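Local coordinates for ferritin like protein (Caulobacter vibrioides, PDB 3HL1) that is of unknown function but belongs to the ferritin-like family of helical proteins and probably binds metal, at residues T139-S143 with I144-Y148; A195-L198 with V199-V203. All coordinates share one frame; numbering follows the deposited sequence.

Contact 1 of 2, residues T139-S143 with I144-Y148; sequences TDYGS and IGEFY
S143 is the N-cap of helix 144-157 and is joined to E146 and F147 in its first turn. S143 OG accepts from E146 N at 3.0 Å. The first torsion of S143 sets OG between the backbone N and the carbonyl carbon, where it can reach over the start of the helix. S143 O takes F147 N at 3.2 Å, the first full turn of backbone bonding. E146 reaches back in turn. Its CG is anti to the backbone N and the chain is extended, which carries the carboxylate beyond S143 to G142. G142 N donates to E146 OE1 at 2.9 Å, nearly straight at 164°, from above the carboxylate plane. The pair resembles a capping box, but the returning bond goes to the residue before the N-cap. A water bridges S143 OG and E146 OE1.

Y141 adds the apolar half. The CA of F147 sits over one face of the Y141 ring, a CH-pi contact 3.8 Å from the ring centroid. The two rings meet obliquely, planes 34° apart and centroids 4.8 Å apart, with Y141 CE1 over the F147 face. E146 meets the Y141 ring at the edge, with OE2 3.6 Å from Y141 CD2. Carboxylate and ring stand almost perpendicular, at 86°.

E146 has further partners. R130 NE forms a salt bridge to OE1, and D133 N donates to OE2. F147 also packs on A18 of helix 8-35.

OE1 is thus gripped by a backbone N-H, a guanidinium and a water. With D133 N on OE2, these bonds hold both oxygens of the buried carboxylate. The same side chain ties the incoming loop to the helix start and satisfies G142 N.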
ATOM      1  N   THR A 139      12.859  12.001  -2.872  1.00 41.06           N
ATOM      2  CA  THR A 139      11.701  11.306  -3.386  1.00 45.62           C
ATOM      3  C   THR A 139      11.815   9.771  -3.268  1.00 42.51           C
ATOM      4  O   THR A 139      10.789   9.100  -3.271  1.00 44.20           O
ATOM      5  CB  THR A 139      11.384  11.687  -4.880  1.00 44.82           C
ATOM      6  OG1 THR A 139      10.306  10.856  -5.351  1.00 60.15           O
ATOM      7  CG2 THR A 139      12.581  11.481  -5.765  1.00 45.87           C
ATOM      8  N   ASP A 140      13.039   9.242  -3.209  1.00 39.63           N
ATOM      9  CA  ASP A 140      13.296   7.824  -3.118  1.00 36.65           C
ATOM     10  C   ASP A 140      14.006   7.478  -1.825  1.00 32.81           C
ATOM     11  O   ASP A 140      14.966   8.145  -1.384  1.00 32.57           O
ATOM     12  CB  ASP A 140      14.134   7.328  -4.287  1.00 39.03           C
ATOM     13  CG  ASP A 140      13.380   7.315  -5.614  1.00 43.99           C
ATOM     14  OD1 ASP A 140      12.206   6.976  -5.636  1.00 45.91           O
ATOM     15  OD2 ASP A 140      14.012   7.552  -6.670  1.00 56.70           O
ATOM     16  N   TYR A 141      13.546   6.393  -1.222  1.00 33.38           N
ATOM     17  CA  TYR A 141      14.091   5.935   0.034  1.00 30.41           C
ATOM     18  C   TYR A 141      14.469   4.443  -0.066  1.00 30.57           C
ATOM     19  O   TYR A 141      14.042   3.738  -0.968  1.00 30.23           O
ATOM     20  CB  TYR A 141      13.033   6.191   1.144  1.00 33.79           C
ATOM     21  CG  TYR A 141      12.613   7.637   1.331  1.00 31.30           C
ATOM     22  CD1 TYR A 141      11.547   8.200   0.614  1.00 31.91           C
ATOM     23  CD2 TYR A 141      13.278   8.446   2.225  1.00 31.31           C
ATOM     24  CE1 TYR A 141      11.201   9.512   0.781  1.00 32.00           C
ATOM     25  CE2 TYR A 141      12.918   9.760   2.420  1.00 31.14           C
ATOM     26  CZ  TYR A 141      11.882  10.295   1.694  1.00 31.43           C
ATOM     27  OH  TYR A 141      11.581  11.627   1.921  1.00 28.62           O
ATOM     28  N   GLY A 142      15.258   3.959   0.892  1.00 29.34           N
ATOM     29  CA  GLY A 142      15.687   2.562   0.882  1.00 30.90           C
ATOM     30  C   GLY A 142      14.690   1.567   1.436  1.00 31.15           C
ATOM     31  O   GLY A 142      14.860   0.372   1.293  1.00 30.85           O
ATOM     32  N   SER A 143      13.647   2.083   2.092  1.00 33.04           N
ATOM     33  CA  SER A 143      12.611   1.266   2.740  1.00 31.43           C
ATOM     34  C   SER A 143      11.398   2.149   3.037  1.00 30.18           C
ATOM     35  O   SER A 143      11.522   3.358   3.066  1.00 32.48           O
ATOM     36  CB  SER A 143      13.114   0.722   4.087  1.00 28.86           C
ATOM     37  OG  SER A 143      13.502   1.776   4.993  1.00 29.95           O
ATOM     38  N   ILE A 144      10.265   1.523   3.334  1.00 30.66           N
ATOM     39  CA  ILE A 144       9.064   2.233   3.710  1.00 34.09           C
ATOM     40  C   ILE A 144       9.269   2.919   5.035  1.00 30.53           C
ATOM     41  O   ILE A 144       8.845   4.051   5.213  1.00 34.19           O
ATOM     42  CB  ILE A 144       7.835   1.280   3.788  1.00 34.18           C
ATOM     43  CG1 ILE A 144       7.499   0.789   2.389  1.00 35.88           C
ATOM     44  CG2 ILE A 144       6.667   2.004   4.426  1.00 36.81           C
ATOM     45  CD1 ILE A 144       6.325  -0.235   2.349  1.00 38.56           C
ATOM     46  N   GLY A 145       9.957   2.251   5.947  1.00 33.46           N
ATOM     47  CA  GLY A 145      10.260   2.773   7.230  1.00 32.88           C
ATOM     48  C   GLY A 145      11.042   4.052   7.159  1.00 33.10           C
ATOM     49  O   GLY A 145      10.774   4.986   7.944  1.00 27.88           O
ATOM     50  N   GLU A 146      12.007   4.115   6.242  1.00 31.61           N
ATOM     51  CA  GLU A 146      12.779   5.343   6.076  1.00 32.51           C
ATOM     52  C   GLU A 146      11.905   6.488   5.555  1.00 30.86           C
ATOM     53  O   GLU A 146      12.035   7.671   5.948  1.00 35.13           O
ATOM     54  CB  GLU A 146      13.935   5.136   5.099  1.00 33.06           C
ATOM     55  CG  GLU A 146      14.850   6.369   5.008  1.00 32.27           C
ATOM     56  CD  GLU A 146      15.870   6.337   3.860  1.00 36.82           C
ATOM     57  OE1 GLU A 146      16.102   5.256   3.288  1.00 32.81           O
ATOM     58  OE2 GLU A 146      16.453   7.418   3.551  1.00 36.20           O
ATOM     59  N   PHE A 147      11.065   6.171   4.591  1.00 30.75           N
ATOM     60  CA  PHE A 147      10.077   7.154   4.087  1.00 28.89           C
ATOM     61  C   PHE A 147       9.296   7.736   5.291  1.00 28.78           C
ATOM     62  O   PHE A 147       9.185   8.966   5.447  1.00 29.89           O
ATOM     63  CB  PHE A 147       9.114   6.464   3.113  1.00 32.48           C
ATOM     64  CG  PHE A 147       8.259   7.439   2.259  1.00 35.01           C
ATOM     65  CD1 PHE A 147       7.699   8.581   2.794  1.00 47.23           C
ATOM     66  CD2 PHE A 147       8.037   7.180   0.931  1.00 47.18           C
ATOM     67  CE1 PHE A 147       6.960   9.456   2.011  1.00 47.91           C
ATOM     68  CE2 PHE A 147       7.296   8.061   0.152  1.00 51.09           C
ATOM     69  CZ  PHE A 147       6.781   9.204   0.705  1.00 41.17           C
ATOM     70  N   TYR A 148       8.738   6.873   6.145  1.00 31.78           N
ATOM     71  CA  TYR A 148       8.015   7.354   7.319  1.00 32.56           C
ATOM     72  C   TYR A 148       8.854   8.095   8.342  1.00 33.81           C
ATOM     73  O   TYR A 148       8.330   9.006   8.981  1.00 29.34           O
ATOM     74  CB  TYR A 148       7.145   6.271   7.961  1.00 35.62           C
ATOM     75  CG  TYR A 148       5.926   5.982   7.119  1.00 33.58           C
ATOM     76  CD1 TYR A 148       4.911   6.940   6.974  1.00 34.75           C
ATOM     77  CD2 TYR A 148       5.780   4.793   6.430  1.00 33.99           C
ATOM     78  CE1 TYR A 148       3.797   6.690   6.182  1.00 32.76           C
ATOM     79  CE2 TYR A 148       4.643   4.536   5.643  1.00 32.25           C
ATOM     80  CZ  TYR A 148       3.668   5.508   5.525  1.00 33.01           C
ATOM     81  OH  TYR A 148       2.580   5.297   4.748  1.00 33.42           O
TER
HETATM   82  O   HOH W   1      15.960   2.548   4.520  1.00 35.85           O

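Contact 2 of 2, residues A195-L198 with V199-V203; sequences ALTL and VDIIV
The carboxylate of D200 has L196 O over one face, with D200 CG 3.5 Å from that oxygen. A water lies on the same side of the plane. It donates to L196 O at 3.0 Å and makes at most a weak bond to D200 OD1, from well above the carboxylate plane. The D200 CG lies beside its own backbone N (chi1 -78°), which folds the group back over the preceding turn. The main polar partner of D200 is R152 of helix 144-157, whose NH2 forms a salt bridge to OD1.

The peptide carbonyls of 195-198 carry the regular alpha-helical pattern of helix 188-207. A195 O, L196 O, T197 O and L198 O accept from V199 N, D200 N, I201 N and I202 N respectively, in four regular bonds of 3.0 to 3.2 Å.

Branched side chains lie against these oxygens. V199 CG2 is 3.6 Å from A195 O. I202 CG1 comes to 3.4 Å from L198 O. I201 CG1 is placed beside its backbone N (chi1 -67°) and rests 3.6 Å from T197 O. I201 CD1 ends 4.3 Å from CD2 of L198, three residues earlier. Both of these residues also touch L182 of a loop. V199 and I202 instead meet helix 42-67, at I64 and at H57, L60 and V61.

L196 O therefore serves two donors, the helix N-H and the water, which bonds to it clearly. The acid sits above an oxygen that is also rich in electrons. The salt bridge to R152 probably offsets that repulsion, while V199, L198, I201 and I202 contribute apolar packing.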
ATOM      1  N   ALA A 195      -1.199  12.098  15.356  1.00 34.01           N
ATOM      2  CA  ALA A 195      -0.718  11.762  13.990  1.00 30.49           C
ATOM      3  C   ALA A 195       0.474  10.829  14.065  1.00 29.89           C
ATOM      4  O   ALA A 195       0.591   9.896  13.283  1.00 29.53           O
ATOM      5  CB  ALA A 195      -0.351  13.057  13.210  1.00 28.66           C
ATOM      6  N   LEU A 196       1.373  11.082  15.009  1.00 33.42           N
ATOM      7  CA  LEU A 196       2.556  10.234  15.207  1.00 35.59           C
ATOM      8  C   LEU A 196       2.165   8.812  15.586  1.00 35.23           C
ATOM      9  O   LEU A 196       2.792   7.846  15.168  1.00 34.14           O
ATOM     10  CB  LEU A 196       3.482  10.786  16.305  1.00 38.39           C
ATOM     11  CG  LEU A 196       4.501  11.873  15.971  1.00 46.84           C
ATOM     12  CD1 LEU A 196       5.356  12.150  17.246  1.00 41.62           C
ATOM     13  CD2 LEU A 196       5.387  11.522  14.767  1.00 37.64           C
ATOM     14  N   THR A 197       1.122   8.685  16.390  1.00 34.87           N
ATOM     15  CA  THR A 197       0.650   7.365  16.758  1.00 35.33           C
ATOM     16  C   THR A 197       0.193   6.630  15.520  1.00 33.16           C
ATOM     17  O   THR A 197       0.497   5.467  15.353  1.00 32.17           O
ATOM     18  CB  THR A 197      -0.474   7.497  17.788  1.00 37.42           C
ATOM     19  OG1 THR A 197       0.043   8.210  18.927  1.00 36.14           O
ATOM     20  CG2 THR A 197      -1.060   6.136  18.174  1.00 29.54           C
ATOM     21  N   LEU A 198      -0.555   7.315  14.654  1.00 33.27           N
ATOM     22  CA  LEU A 198      -1.015   6.704  13.395  1.00 32.08           C
ATOM     23  C   LEU A 198       0.161   6.263  12.537  1.00 30.83           C
ATOM     24  O   LEU A 198       0.118   5.159  11.968  1.00 28.82           O
ATOM     25  CB  LEU A 198      -1.968   7.612  12.624  1.00 32.60           C
ATOM     26  CG  LEU A 198      -3.201   8.162  13.338  1.00 34.12           C
ATOM     27  CD1 LEU A 198      -4.095   8.860  12.342  1.00 31.21           C
ATOM     28  CD2 LEU A 198      -3.884   7.111  14.093  1.00 34.68           C
ATOM     29  N   VAL A 199       1.226   7.078  12.447  1.00 29.10           N
ATOM     30  CA  VAL A 199       2.440   6.629  11.726  1.00 30.95           C
ATOM     31  C   VAL A 199       3.034   5.354  12.339  1.00 32.40           C
ATOM     32  O   VAL A 199       3.426   4.432  11.613  1.00 31.18           O
ATOM     33  CB  VAL A 199       3.514   7.717  11.624  1.00 33.45           C
ATOM     34  CG1 VAL A 199       4.812   7.165  10.969  1.00 27.78           C
ATOM     35  CG2 VAL A 199       2.988   8.903  10.829  1.00 32.45           C
ATOM     36  N   ASP A 200       3.084   5.298  13.671  1.00 33.45           N
ATOM     37  CA  ASP A 200       3.619   4.124  14.403  1.00 36.30           C
ATOM     38  C   ASP A 200       2.853   2.847  14.135  1.00 34.60           C
ATOM     39  O   ASP A 200       3.454   1.839  13.897  1.00 33.46           O
ATOM     40  CB  ASP A 200       3.695   4.380  15.921  1.00 34.75           C
ATOM     41  CG  ASP A 200       4.903   5.229  16.295  1.00 40.47           C
ATOM     42  OD1 ASP A 200       5.857   5.336  15.474  1.00 38.99           O
ATOM     43  OD2 ASP A 200       4.902   5.805  17.394  1.00 46.41           O
ATOM     44  N   ILE A 201       1.525   2.926  14.105  1.00 32.65           N
ATOM     45  CA  ILE A 201       0.703   1.806  13.698  1.00 33.54           C
ATOM     46  C   ILE A 201       1.030   1.326  12.294  1.00 34.08           C
ATOM     47  O   ILE A 201       1.081   0.140  12.083  1.00 36.19           O
ATOM     48  CB  ILE A 201      -0.811   2.158  13.740  1.00 33.86           C
ATOM     49  CG1 ILE A 201      -1.288   2.386  15.178  1.00 38.18           C
ATOM     50  CG2 ILE A 201      -1.637   1.023  13.073  1.00 34.63           C
ATOM     51  CD1 ILE A 201      -2.554   3.203  15.281  1.00 39.91           C
ATOM     52  N   ILE A 202       1.209   2.246  11.324  1.00 34.25           N
ATOM     53  CA  ILE A 202       1.539   1.904   9.956  1.00 33.10           C
ATOM     54  C   ILE A 202       2.873   1.159   9.848  1.00 36.23           C
ATOM     55  O   ILE A 202       2.969   0.112   9.196  1.00 34.01           O
ATOM     56  CB  ILE A 202       1.605   3.175   9.039  1.00 32.44           C
ATOM     57  CG1 ILE A 202       0.227   3.833   8.887  1.00 30.30           C
ATOM     58  CG2 ILE A 202       2.125   2.785   7.651  1.00 32.49           C
ATOM     59  CD1 ILE A 202       0.254   5.227   8.226  1.00 28.42           C
ATOM     60  N   VAL A 203       3.907   1.729  10.462  1.00 33.20           N
ATOM     61  CA  VAL A 203       5.252   1.171  10.385  1.00 34.59           C
ATOM     62  C   VAL A 203       5.369  -0.154  11.175  1.00 35.56           C
ATOM     63  O   VAL A 203       5.983  -1.100  10.676  1.00 35.55           O
ATOM     64  CB  VAL A 203       6.287   2.154  10.889  1.00 33.90           C
ATOM     65  CG1 VAL A 203       7.682   1.508  10.894  1.00 37.98           C
ATOM     66  CG2 VAL A 203       6.276   3.413   9.965  1.00 32.24           C
TER
HETATM   67  O   HOH W   2       5.762   7.830  15.048  1.00 46.29           O

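In the fold
Contacts 1 and 2 lie on helices that follow each other in the chain and pack together. Y148, at the end of contact 1, joins them: its CB is 3.6 Å from V203 CG2, and its ring meets I202. Contact 1 is buried and marks a helix start, where S143 caps the first turn. It combines side chains that accept from backbone N-H groups with aromatic packing. Contact 2 is partly buried and lies within a helix whose backbone bonds to itself. Its outer side carries T197 and its inner side V199 and I202. Each contact places an acid against an arginine, R130 for contact 1 and R152 for contact 2.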